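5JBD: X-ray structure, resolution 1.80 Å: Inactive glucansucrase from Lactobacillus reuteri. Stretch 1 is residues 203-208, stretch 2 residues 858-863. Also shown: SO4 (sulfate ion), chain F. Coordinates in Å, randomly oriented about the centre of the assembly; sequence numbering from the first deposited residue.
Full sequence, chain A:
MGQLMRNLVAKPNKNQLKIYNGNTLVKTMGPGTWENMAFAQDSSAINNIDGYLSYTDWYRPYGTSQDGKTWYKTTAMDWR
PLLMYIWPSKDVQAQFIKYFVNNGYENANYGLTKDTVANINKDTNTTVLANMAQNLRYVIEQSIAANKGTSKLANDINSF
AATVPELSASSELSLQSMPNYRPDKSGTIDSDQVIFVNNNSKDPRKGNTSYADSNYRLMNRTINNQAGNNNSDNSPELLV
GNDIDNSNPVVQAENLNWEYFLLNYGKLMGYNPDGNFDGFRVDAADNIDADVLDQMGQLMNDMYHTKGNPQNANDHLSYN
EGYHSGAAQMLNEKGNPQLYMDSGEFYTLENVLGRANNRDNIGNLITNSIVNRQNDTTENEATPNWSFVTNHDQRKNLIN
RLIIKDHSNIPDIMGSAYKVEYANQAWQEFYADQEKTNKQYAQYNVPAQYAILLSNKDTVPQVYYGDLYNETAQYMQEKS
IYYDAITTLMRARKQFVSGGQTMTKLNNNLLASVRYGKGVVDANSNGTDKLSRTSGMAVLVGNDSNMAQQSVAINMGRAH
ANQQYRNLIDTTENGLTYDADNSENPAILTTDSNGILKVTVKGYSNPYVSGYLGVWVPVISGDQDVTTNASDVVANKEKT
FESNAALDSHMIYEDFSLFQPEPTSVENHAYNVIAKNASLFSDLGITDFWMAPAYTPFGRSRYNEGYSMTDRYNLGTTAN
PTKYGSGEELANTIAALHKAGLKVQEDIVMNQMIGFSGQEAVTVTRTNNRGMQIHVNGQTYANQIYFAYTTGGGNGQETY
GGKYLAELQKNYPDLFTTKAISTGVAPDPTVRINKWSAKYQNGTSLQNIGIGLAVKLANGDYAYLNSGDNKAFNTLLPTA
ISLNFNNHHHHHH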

# COMPACT_ATOMS: atom_id res chain seq x y z
N ASP A 203 19.97 -26.35 -21.90
CA ASP A 203 21.37 -26.20 -21.49
C ASP A 203 21.48 -26.29 -19.96
O ASP A 203 20.95 -25.43 -19.27
CB ASP A 203 21.91 -24.84 -21.98
CG ASP A 203 23.40 -24.65 -21.71
OD1 ASP A 203 24.02 -25.44 -20.98
OD2 ASP A 203 23.95 -23.66 -22.23
N PRO A 204 22.17 -27.31 -19.43
CA PRO A 204 22.22 -27.44 -17.95
C PRO A 204 22.86 -26.27 -17.20
O PRO A 204 22.58 -26.09 -16.01
CB PRO A 204 23.03 -28.73 -17.72
CG PRO A 204 23.11 -29.42 -19.04
CD PRO A 204 22.94 -28.38 -20.11
N ARG A 205 23.70 -25.48 -17.88
CA ARG A 205 24.25 -24.24 -17.31
C ARG A 205 23.21 -23.13 -17.15
O ARG A 205 23.39 -22.23 -16.32
CB ARG A 205 25.41 -23.70 -18.15
CG ARG A 205 26.62 -24.61 -18.23
CD ARG A 205 27.57 -24.02 -19.27
NE ARG A 205 28.92 -24.60 -19.26
CZ ARG A 205 29.87 -24.34 -18.36
NH1 ARG A 205 29.65 -23.52 -17.33
NH2 ARG A 205 31.06 -24.94 -18.48
N LYS A 206 22.15 -23.17 -17.97
CA LYS A 206 21.05 -22.19 -17.88
C LYS A 206 19.87 -22.67 -17.04
O LYS A 206 19.16 -21.85 -16.48
CB LYS A 206 20.56 -21.82 -19.28
CG LYS A 206 21.66 -21.21 -20.13
CD LYS A 206 21.11 -20.57 -21.38
CE LYS A 206 22.24 -19.94 -22.17
NZ LYS A 206 21.81 -19.56 -23.54
N GLY A 207 19.67 -23.98 -16.95
CA GLY A 207 18.51 -24.52 -16.26
C GLY A 207 17.23 -24.32 -17.04
O GLY A 207 17.25 -23.99 -18.22
N ASN A 208 16.11 -24.52 -16.36
CA ASN A 208 14.80 -24.53 -16.99
C ASN A 208 13.75 -24.34 -15.90
O ASN A 208 13.70 -25.13 -14.95
CB ASN A 208 14.58 -25.87 -17.70
CG ASN A 208 13.25 -25.95 -18.44
OD1 ASN A 208 12.19 -25.82 -17.84
ND2 ASN A 208 13.31 -26.21 -19.74
N ALA A 858 30.87 -28.03 -10.04
CA ALA A 858 32.15 -27.35 -10.32
C ALA A 858 32.26 -26.87 -11.78
O ALA A 858 32.82 -25.80 -12.04
CB ALA A 858 33.33 -28.23 -9.94
N ASN A 859 31.69 -27.65 -12.72
CA ASN A 859 31.65 -27.27 -14.15
C ASN A 859 30.57 -26.23 -14.54
O ASN A 859 30.42 -25.94 -15.72
CB ASN A 859 31.48 -28.53 -15.02
CG ASN A 859 30.09 -29.15 -14.92
OD1 ASN A 859 29.18 -28.62 -14.29
ND2 ASN A 859 29.93 -30.30 -15.56
N GLY A 860 29.83 -25.70 -13.58
CA GLY A 860 28.83 -24.66 -13.85
C GLY A 860 27.41 -25.15 -14.06
O GLY A 860 26.48 -24.35 -14.02
N ASP A 861 27.22 -26.45 -14.28
CA ASP A 861 25.88 -27.01 -14.48
C ASP A 861 25.06 -26.91 -13.20
O ASP A 861 25.59 -27.16 -12.11
CB ASP A 861 25.94 -28.49 -14.87
CG ASP A 861 26.53 -28.72 -16.25
OD1 ASP A 861 26.76 -27.75 -17.01
OD2 ASP A 861 26.75 -29.90 -16.58
N TYR A 862 23.78 -26.57 -13.32
CA TYR A 862 22.86 -26.66 -12.19
C TYR A 862 22.69 -28.11 -11.75
O TYR A 862 22.52 -29.00 -12.59
CB TYR A 862 21.48 -26.08 -12.54
CG TYR A 862 21.42 -24.57 -12.49
CD1 TYR A 862 21.37 -23.90 -11.26
CD2 TYR A 862 21.42 -23.80 -13.65
CE1 TYR A 862 21.32 -22.51 -11.20
CE2 TYR A 862 21.38 -22.41 -13.60
CZ TYR A 862 21.33 -21.77 -12.38
OH TYR A 862 21.27 -20.39 -12.32
N ALA A 863 22.77 -28.34 -10.44
CA ALA A 863 22.41 -29.63 -9.88
C ALA A 863 20.91 -29.83 -10.11
O ALA A 863 20.15 -28.86 -10.15
CB ALA A 863 22.73 -29.69 -8.39
S SO4 F . 31.27 -31.42 -7.94
O1 SO4 F . 32.63 -31.40 -7.36
O2 SO4 F . 30.95 -32.77 -8.47
O3 SO4 F . 31.20 -30.46 -9.06
O4 SO4 F . 30.28 -31.07 -6.90

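Two loops far apart in sequence can meet through very few polar bonds while bonds within each loop satisfy some of its own donors and acceptors. The contact between residues 203-208 and 858-863 of this glucansucrase illustrates the principle: it buries about 320 Å², counting both sides, yet contains a single hydrogen bond between the stretches. That bond runs from Tyr 862 N to Pro 204 O, 3.0 Å long and nearly straight at 165°. Proline has no amide hydrogen to give, but its carbonyl remains a full acceptor, and here it is turned outward to the neighbouring loop.

The first stretch is organised largely from Asp 203. Its carbonyl O accepts from both Lys 206 N (2.9 Å) and Gly 207 N (3.0 Å), while its side chain, with chi1 in t, places OD1 3.1 Å from Arg 205 N. Three amides are thus satisfied by one residue, and the turn they close, helical in its backbone angles at residues 204-206, leaves Pro 204 O free for Tyr 862. The second stretch uses a similar device. Asn 859, with chi1 in p, accepts from Asp 861 N through OD1 at 2.9 Å, and its ND2 makes a weak bond of 3.4 Å to Asp 861 OD2.

Around these bonds the contact is mainly one of packing. The Tyr 862 side chain, chi1 in m, brings its ring against the backbone of the turn, with CE2 3.4 Å from Arg 205 O and CD2 3.7 Å from Gly 207 N. Gly 207 suits this place twice over: its phi of 73° favours glycine, and a CB would sit tightly, 3.3 Å from Tyr 862 CD2. Pro 204 CB meets Asp 861 CG at 3.8 Å, apposing the compact ring to the carboxylate.

Arg 205 shows that proximity alone does not make a bond. Its extended chain lies across the second loop, with CG 3.4 Å from Asp 861 OD1, and Asn 859 O lies over one face of the guanidinium, 3.0 Å from NH2, where the angle is too poor for a hydrogen bond. The charges of Arg 205 and Asp 861 are near, NE to OD1 being 4.4 Å, but no N-H points at that oxygen. The backbone angles of Gly 860 (95/-15) already call for glycine, since a CB would be jammed against Asn 859 O; a CB would also lie 2.3 Å from Arg 205 NH1, a clash with the guanidinium as it passes. Lys 206, by contrast, directs its CA-to-CB bond away and contributes chiefly backbone.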